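Local coordinates for RimK-related lysine biosynthesis protein (Thermococcus kodakarensis, PDB 5K2M) that binds ADP and magnesium ions and is probably an ATP-dependent ligase of the RimK family, LysX subfamily, acting in amino-acid biosynthesis, at residues 174-188 with 201-215. Sequence-based numbering, arbitrary orientation.
Sequences SYVIGGEFVGAIYRY and KAEPCSDPEVEELSV
Tyr-186 and Glu-203 pair through two backbone hydrogen bonds where 201-204, an outermost strand of an antiparallel sheet in the ATP-grasp domain, runs along 180-188; the chain then turns back as helix 208-215 to pack against the hairpin 174-188. The tight part lies under this helix. Glu-211 lies flat over one face of the Phe-181 ring, its CB 3.9 Å from the ring centroid and its carboxylate only 8° from the ring plane, while Ser-214 CB meets the ring edge. A serine in place of Phe-181 would probably leave the aliphatic part of Glu-211 without its platform and open a gap beside Ser-214 and Val-215. Deeper in, the hydroxyls of the buried Ser-174 and Ser-214 are hydrogen-bonded, OG to OG, at 2.5 Å, and Ser-214 OG also bonds to Val-210 O. Ala-184 CB touches both Cys-205 CB and Val-210 CG2. Along the edge strand the backbone pairing is regular, but the side chains pack more loosely and Lys-201 and Glu-203 are exposed: Tyr-188 meets Glu-203 CB with its ring edge, 3.7 Å from CE2, and the bent chain of Lys-201 brings CE near Tyr-188 O. On the other face of this strand pair, Arg-187 reaches toward bound ADP and pairs with Asp-171. Between the two regions, Cys-205 SG, anti to its own backbone N (chi1 173°), sits over the face of the Tyr-186 ring, 3.6 Å from CZ, and a water links Tyr-186 OH to Asp-207 OD2.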
loop_
_atom_site.group_PDB
_atom_site.type_symbol
_atom_site.label_atom_id
_atom_site.label_comp_id
_atom_site.label_asym_id
_atom_site.label_seq_id
_atom_site.Cartn_x
_atom_site.Cartn_y
_atom_site.Cartn_z
ATOM N N SER A 174 -56.540 -4.055 15.546
ATOM C CA SER A 174 -56.392 -3.178 16.701
ATOM C C SER A 174 -55.074 -2.414 16.655
ATOM O O SER A 174 -54.173 -2.747 15.879
ATOM C CB SER A 174 -56.490 -3.975 18.003
ATOM O OG SER A 174 -55.427 -4.904 18.110
ATOM N N TYR A 175 -54.976 -1.383 17.488
ATOM C CA TYR A 175 -53.831 -0.488 17.493
ATOM C C TYR A 175 -53.356 -0.293 18.917
ATOM O O TYR A 175 -54.164 -0.029 19.801
ATOM C CB TYR A 175 -54.221 0.849 16.871
ATOM C CG TYR A 175 -54.615 0.745 15.423
ATOM C CD1 TYR A 175 -55.917 0.393 15.055
ATOM C CD2 TYR A 175 -53.688 0.988 14.417
ATOM C CE1 TYR A 175 -56.280 0.289 13.723
ATOM C CE2 TYR A 175 -54.039 0.884 13.081
ATOM C CZ TYR A 175 -55.327 0.533 12.739
ATOM O OH TYR A 175 -55.652 0.439 11.417
ATOM N N VAL A 176 -52.052 -0.458 19.125
ATOM C CA VAL A 176 -51.404 -0.238 20.396
ATOM C C VAL A 176 -50.148 0.575 20.150
ATOM O O VAL A 176 -49.265 0.181 19.375
ATOM C CB VAL A 176 -51.026 -1.554 21.098
ATOM C CG1 VAL A 176 -50.324 -1.282 22.428
ATOM C CG2 VAL A 176 -52.268 -2.397 21.343
ATOM N N ILE A 177 -50.084 1.718 20.827
ATOM C CA ILE A 177 -49.019 2.693 20.642
ATOM C C ILE A 177 -48.388 2.944 22.007
ATOM O O ILE A 177 -49.048 3.444 22.908
ATOM C CB ILE A 177 -49.570 3.988 20.022
ATOM C CG1 ILE A 177 -50.094 3.671 18.612
ATOM C CG2 ILE A 177 -48.488 5.064 19.993
ATOM C CD1 ILE A 177 -50.609 4.850 17.804
ATOM N N GLY A 178 -47.128 2.537 22.160
ATOM C CA GLY A 178 -46.387 2.715 23.410
ATOM C C GLY A 178 -46.990 2.003 24.611
ATOM O O GLY A 178 -46.799 2.435 25.742
ATOM N N GLY A 179 -47.717 0.913 24.368
ATOM C CA GLY A 179 -48.377 0.165 25.436
ATOM C C GLY A 179 -49.834 0.538 25.641
ATOM O O GLY A 179 -50.553 -0.143 26.361
ATOM N N GLU A 180 -50.284 1.611 25.008
ATOM C CA GLU A 180 -51.651 2.074 25.165
ATOM C C GLU A 180 -52.510 1.569 24.016
ATOM O O GLU A 180 -52.257 1.898 22.853
ATOM C CB GLU A 180 -51.684 3.613 25.203
ATOM C CG GLU A 180 -53.061 4.223 25.463
ATOM C CD GLU A 180 -53.147 5.701 25.090
ATOM O OE1 GLU A 180 -52.102 6.378 25.064
ATOM O OE2 GLU A 180 -54.271 6.191 24.818
ATOM N N PHE A 181 -53.525 0.772 24.343
ATOM C CA PHE A 181 -54.557 0.407 23.374
ATOM C C PHE A 181 -55.231 1.684 22.890
ATOM O O PHE A 181 -55.662 2.493 23.704
ATOM C CB PHE A 181 -55.583 -0.519 24.028
ATOM C CG PHE A 181 -56.733 -0.891 23.134
ATOM C CD1 PHE A 181 -56.606 -1.910 22.209
ATOM C CD2 PHE A 181 -57.947 -0.223 23.224
ATOM C CE1 PHE A 181 -57.671 -2.265 21.390
ATOM C CE2 PHE A 181 -59.012 -0.566 22.410
ATOM C CZ PHE A 181 -58.879 -1.595 21.497
ATOM N N VAL A 182 -55.289 1.904 21.578
ATOM C CA VAL A 182 -55.905 3.135 21.081
ATOM C C VAL A 182 -57.217 2.897 20.355
ATOM O O VAL A 182 -57.998 3.831 20.214
ATOM C CB VAL A 182 -54.945 3.986 20.217
ATOM C CG1 VAL A 182 -53.539 3.963 20.804
ATOM C CG2 VAL A 182 -54.905 3.501 18.796
ATOM N N GLY A 183 -57.470 1.669 19.901
ATOM C CA GLY A 183 -58.743 1.354 19.259
ATOM C C GLY A 183 -58.714 0.093 18.428
ATOM O O GLY A 183 -57.639 -0.469 18.171
ATOM N N ALA A 184 -59.899 -0.337 17.993
ATOM C CA ALA A 184 -60.029 -1.526 17.158
ATOM C C ALA A 184 -61.243 -1.475 16.260
ATOM O O ALA A 184 -62.249 -0.820 16.574
ATOM C CB ALA A 184 -60.079 -2.784 18.017
ATOM N N ILE A 185 -61.128 -2.186 15.135
ATOM C CA ILE A 185 -62.205 -2.341 14.159
ATOM C C ILE A 185 -62.361 -3.799 13.750
ATOM O O ILE A 185 -61.425 -4.594 13.891
ATOM C CB ILE A 185 -61.937 -1.545 12.868
ATOM C CG1 ILE A 185 -60.597 -1.969 12.228
ATOM C CG2 ILE A 185 -61.933 -0.058 13.161
ATOM C CD1 ILE A 185 -60.411 -1.500 10.797
ATOM N N TYR A 186 -63.548 -4.144 13.260
ATOM C CA TYR A 186 -63.719 -5.354 12.490
ATOM C C TYR A 186 -63.448 -4.974 11.033
ATOM O O TYR A 186 -63.724 -3.842 10.633
ATOM C CB TYR A 186 -65.131 -5.920 12.641
ATOM C CG TYR A 186 -65.481 -6.355 14.052
ATOM C CD1 TYR A 186 -64.910 -7.492 14.610
ATOM C CD2 TYR A 186 -66.402 -5.636 14.824
ATOM C CE1 TYR A 186 -65.229 -7.889 15.903
ATOM C CE2 TYR A 186 -66.723 -6.022 16.114
ATOM C CZ TYR A 186 -66.136 -7.150 16.644
ATOM O OH TYR A 186 -66.449 -7.542 17.916
ATOM N N ARG A 187 -62.871 -5.900 10.270
ATOM C CA ARG A 187 -62.781 -5.791 8.818
ATOM C C ARG A 187 -63.631 -6.904 8.203
ATOM O O ARG A 187 -63.245 -8.070 8.251
ATOM C CB ARG A 187 -61.327 -5.913 8.352
ATOM C CG ARG A 187 -60.409 -4.796 8.831
ATOM C CD ARG A 187 -58.993 -4.940 8.301
ATOM N NE ARG A 187 -58.298 -6.094 8.871
ATOM C CZ ARG A 187 -56.977 -6.291 8.830
ATOM N NH1 ARG A 187 -56.158 -5.418 8.252
ATOM N NH2 ARG A 187 -56.464 -7.369 9.398
ATOM N N TYR A 188 -64.790 -6.537 7.651
ATOM C CA TYR A 188 -65.745 -7.485 7.066
ATOM C C TYR A 188 -65.473 -7.722 5.581
ATOM O O TYR A 188 -65.132 -6.799 4.848
ATOM C CB TYR A 188 -67.191 -6.967 7.211
ATOM C CG TYR A 188 -67.775 -7.067 8.608
ATOM C CD1 TYR A 188 -68.388 -8.236 9.043
ATOM C CD2 TYR A 188 -67.717 -5.991 9.493
ATOM C CE1 TYR A 188 -68.922 -8.336 10.320
ATOM C CE2 TYR A 188 -68.247 -6.082 10.773
ATOM C CZ TYR A 188 -68.851 -7.258 11.177
ATOM O OH TYR A 188 -69.383 -7.360 12.435
ATOM N N LYS A 201 -64.211 -3.889 4.742
ATOM C CA LYS A 201 -65.027 -2.774 5.232
ATOM C C LYS A 201 -64.894 -2.620 6.751
ATOM O O LYS A 201 -65.118 -3.583 7.499
ATOM C CB LYS A 201 -66.497 -3.014 4.875
ATOM C CG LYS A 201 -66.802 -2.945 3.383
ATOM C CD LYS A 201 -67.955 -3.863 2.992
ATOM C CE LYS A 201 -67.485 -5.305 2.809
ATOM N NZ LYS A 201 -68.608 -6.271 2.628
ATOM N N ALA A 202 -64.555 -1.409 7.204
ATOM C CA ALA A 202 -64.269 -1.161 8.628
ATOM C C ALA A 202 -65.530 -0.925 9.458
ATOM O O ALA A 202 -66.457 -0.279 9.004
ATOM C CB ALA A 202 -63.319 0.011 8.780
ATOM N N GLU A 203 -65.530 -1.445 10.683
ATOM C CA GLU A 203 -66.636 -1.295 11.623
ATOM C C GLU A 203 -66.010 -1.241 13.026
ATOM O O GLU A 203 -65.038 -1.941 13.268
ATOM C CB GLU A 203 -67.557 -2.512 11.505
ATOM C CG GLU A 203 -69.048 -2.230 11.551
ATOM C CD GLU A 203 -69.639 -1.944 10.186
ATOM O OE1 GLU A 203 -69.141 -1.029 9.501
ATOM O OE2 GLU A 203 -70.614 -2.627 9.802
ATOM N N PRO A 204 -66.551 -0.421 13.957
ATOM C CA PRO A 204 -65.869 -0.319 15.259
ATOM C C PRO A 204 -65.942 -1.609 16.089
ATOM O O PRO A 204 -66.948 -2.316 16.044
ATOM C CB PRO A 204 -66.607 0.834 15.962
ATOM C CG PRO A 204 -67.951 0.874 15.328
ATOM C CD PRO A 204 -67.837 0.299 13.945
ATOM N N CYS A 205 -64.864 -1.925 16.802
ATOM C CA CYS A 205 -64.810 -3.126 17.641
ATOM C C CYS A 205 -64.571 -2.761 19.092
ATOM O O CYS A 205 -63.559 -2.141 19.419
ATOM C CB CYS A 205 -63.700 -4.060 17.185
ATOM S SG CYS A 205 -63.464 -5.452 18.313
ATOM N N SER A 206 -65.483 -3.189 19.959
ATOM C CA SER A 206 -65.454 -2.816 21.369
ATOM C C SER A 206 -65.349 -3.999 22.338
ATOM O O SER A 206 -65.645 -3.862 23.523
ATOM C CB SER A 206 -66.714 -2.016 21.704
ATOM O OG SER A 206 -66.426 -1.152 22.778
ATOM N N ASP A 207 -64.932 -5.155 21.838
ATOM C CA ASP A 207 -64.754 -6.331 22.674
ATOM C C ASP A 207 -63.591 -6.109 23.671
ATOM O O ASP A 207 -62.459 -5.917 23.253
ATOM C CB ASP A 207 -64.515 -7.525 21.761
ATOM C CG ASP A 207 -64.323 -8.828 22.507
ATOM O OD1 ASP A 207 -64.098 -8.817 23.733
ATOM O OD2 ASP A 207 -64.384 -9.878 21.834
ATOM N N PRO A 208 -63.873 -6.119 25.001
ATOM C CA PRO A 208 -62.807 -5.915 26.012
ATOM C C PRO A 208 -61.697 -6.962 25.962
ATOM O O PRO A 208 -60.560 -6.696 26.368
ATOM C CB PRO A 208 -63.555 -6.005 27.350
ATOM C CG PRO A 208 -64.821 -6.739 27.044
ATOM C CD PRO A 208 -65.181 -6.380 25.628
ATOM N N GLU A 209 -62.031 -8.146 25.468
ATOM C CA GLU A 209 -61.047 -9.203 25.264
ATOM C C GLU A 209 -59.974 -8.854 24.227
ATOM O O GLU A 209 -58.812 -9.210 24.395
ATOM C CB GLU A 209 -61.757 -10.486 24.845
ATOM C CG GLU A 209 -61.002 -11.748 25.200
ATOM C CD GLU A 209 -61.884 -12.972 25.117
ATOM O OE1 GLU A 209 -62.992 -12.943 25.696
ATOM O OE2 GLU A 209 -61.467 -13.953 24.464
ATOM N N VAL A 210 -60.348 -8.151 23.164
ATOM C CA VAL A 210 -59.358 -7.830 22.139
ATOM C C VAL A 210 -58.383 -6.783 22.672
ATOM O O VAL A 210 -57.201 -6.806 22.312
ATOM C CB VAL A 210 -59.944 -7.440 20.748
ATOM C CG1 VAL A 210 -61.202 -8.232 20.433
ATOM C CG2 VAL A 210 -60.170 -5.941 20.610
ATOM N N GLU A 211 -58.863 -5.893 23.543
ATOM C CA GLU A 211 -57.998 -4.865 24.127
ATOM C C GLU A 211 -56.844 -5.486 24.906
ATOM O O GLU A 211 -55.680 -5.125 24.694
ATOM C CB GLU A 211 -58.791 -3.900 25.030
ATOM C CG GLU A 211 -57.903 -2.973 25.856
ATOM C CD GLU A 211 -58.653 -1.835 26.524
ATOM O OE1 GLU A 211 -59.877 -1.691 26.295
ATOM O OE2 GLU A 211 -58.006 -1.084 27.290
ATOM N N GLU A 212 -57.174 -6.410 25.800
ATOM C CA GLU A 212 -56.177 -7.075 26.635
ATOM C C GLU A 212 -55.234 -7.932 25.818
ATOM O O GLU A 212 -54.030 -7.929 26.054
ATOM C CB GLU A 212 -56.861 -7.936 27.697
ATOM C CG GLU A 212 -55.903 -8.649 28.639
ATOM C CD GLU A 212 -56.617 -9.510 29.669
ATOM O OE1 GLU A 212 -56.054 -10.565 30.032
ATOM O OE2 GLU A 212 -57.737 -9.145 30.111
ATOM N N LEU A 213 -55.774 -8.686 24.869
ATOM C CA LEU A 213 -54.937 -9.487 23.970
ATOM C C LEU A 213 -54.016 -8.603 23.119
ATOM O O LEU A 213 -52.841 -8.923 22.909
ATOM C CB LEU A 213 -55.811 -10.352 23.056
ATOM C CG LEU A 213 -55.080 -11.310 22.115
ATOM C CD1 LEU A 213 -54.258 -12.318 22.909
ATOM C CD2 LEU A 213 -56.092 -12.025 21.235
ATOM N N SER A 214 -54.555 -7.495 22.630
ATOM C CA SER A 214 -53.782 -6.543 21.831
ATOM C C SER A 214 -52.588 -5.984 22.608
ATOM O O SER A 214 -51.472 -5.926 22.073
ATOM C CB SER A 214 -54.668 -5.399 21.356
ATOM O OG SER A 214 -55.650 -5.877 20.456
ATOM N N VAL A 215 -52.818 -5.590 23.863
ATOM C CA VAL A 215 -51.744 -5.050 24.694
ATOM C C VAL A 215 -50.664 -6.113 24.927
ATOM O O VAL A 215 -49.474 -5.818 24.848
ATOM C CB VAL A 215 -52.267 -4.497 26.051
ATOM C CG1 VAL A 215 -51.116 -4.135 26.985
ATOM C CG2 VAL A 215 -53.138 -3.265 25.836
HETATM O O HOH W 1 -64.916 -9.797 18.680
#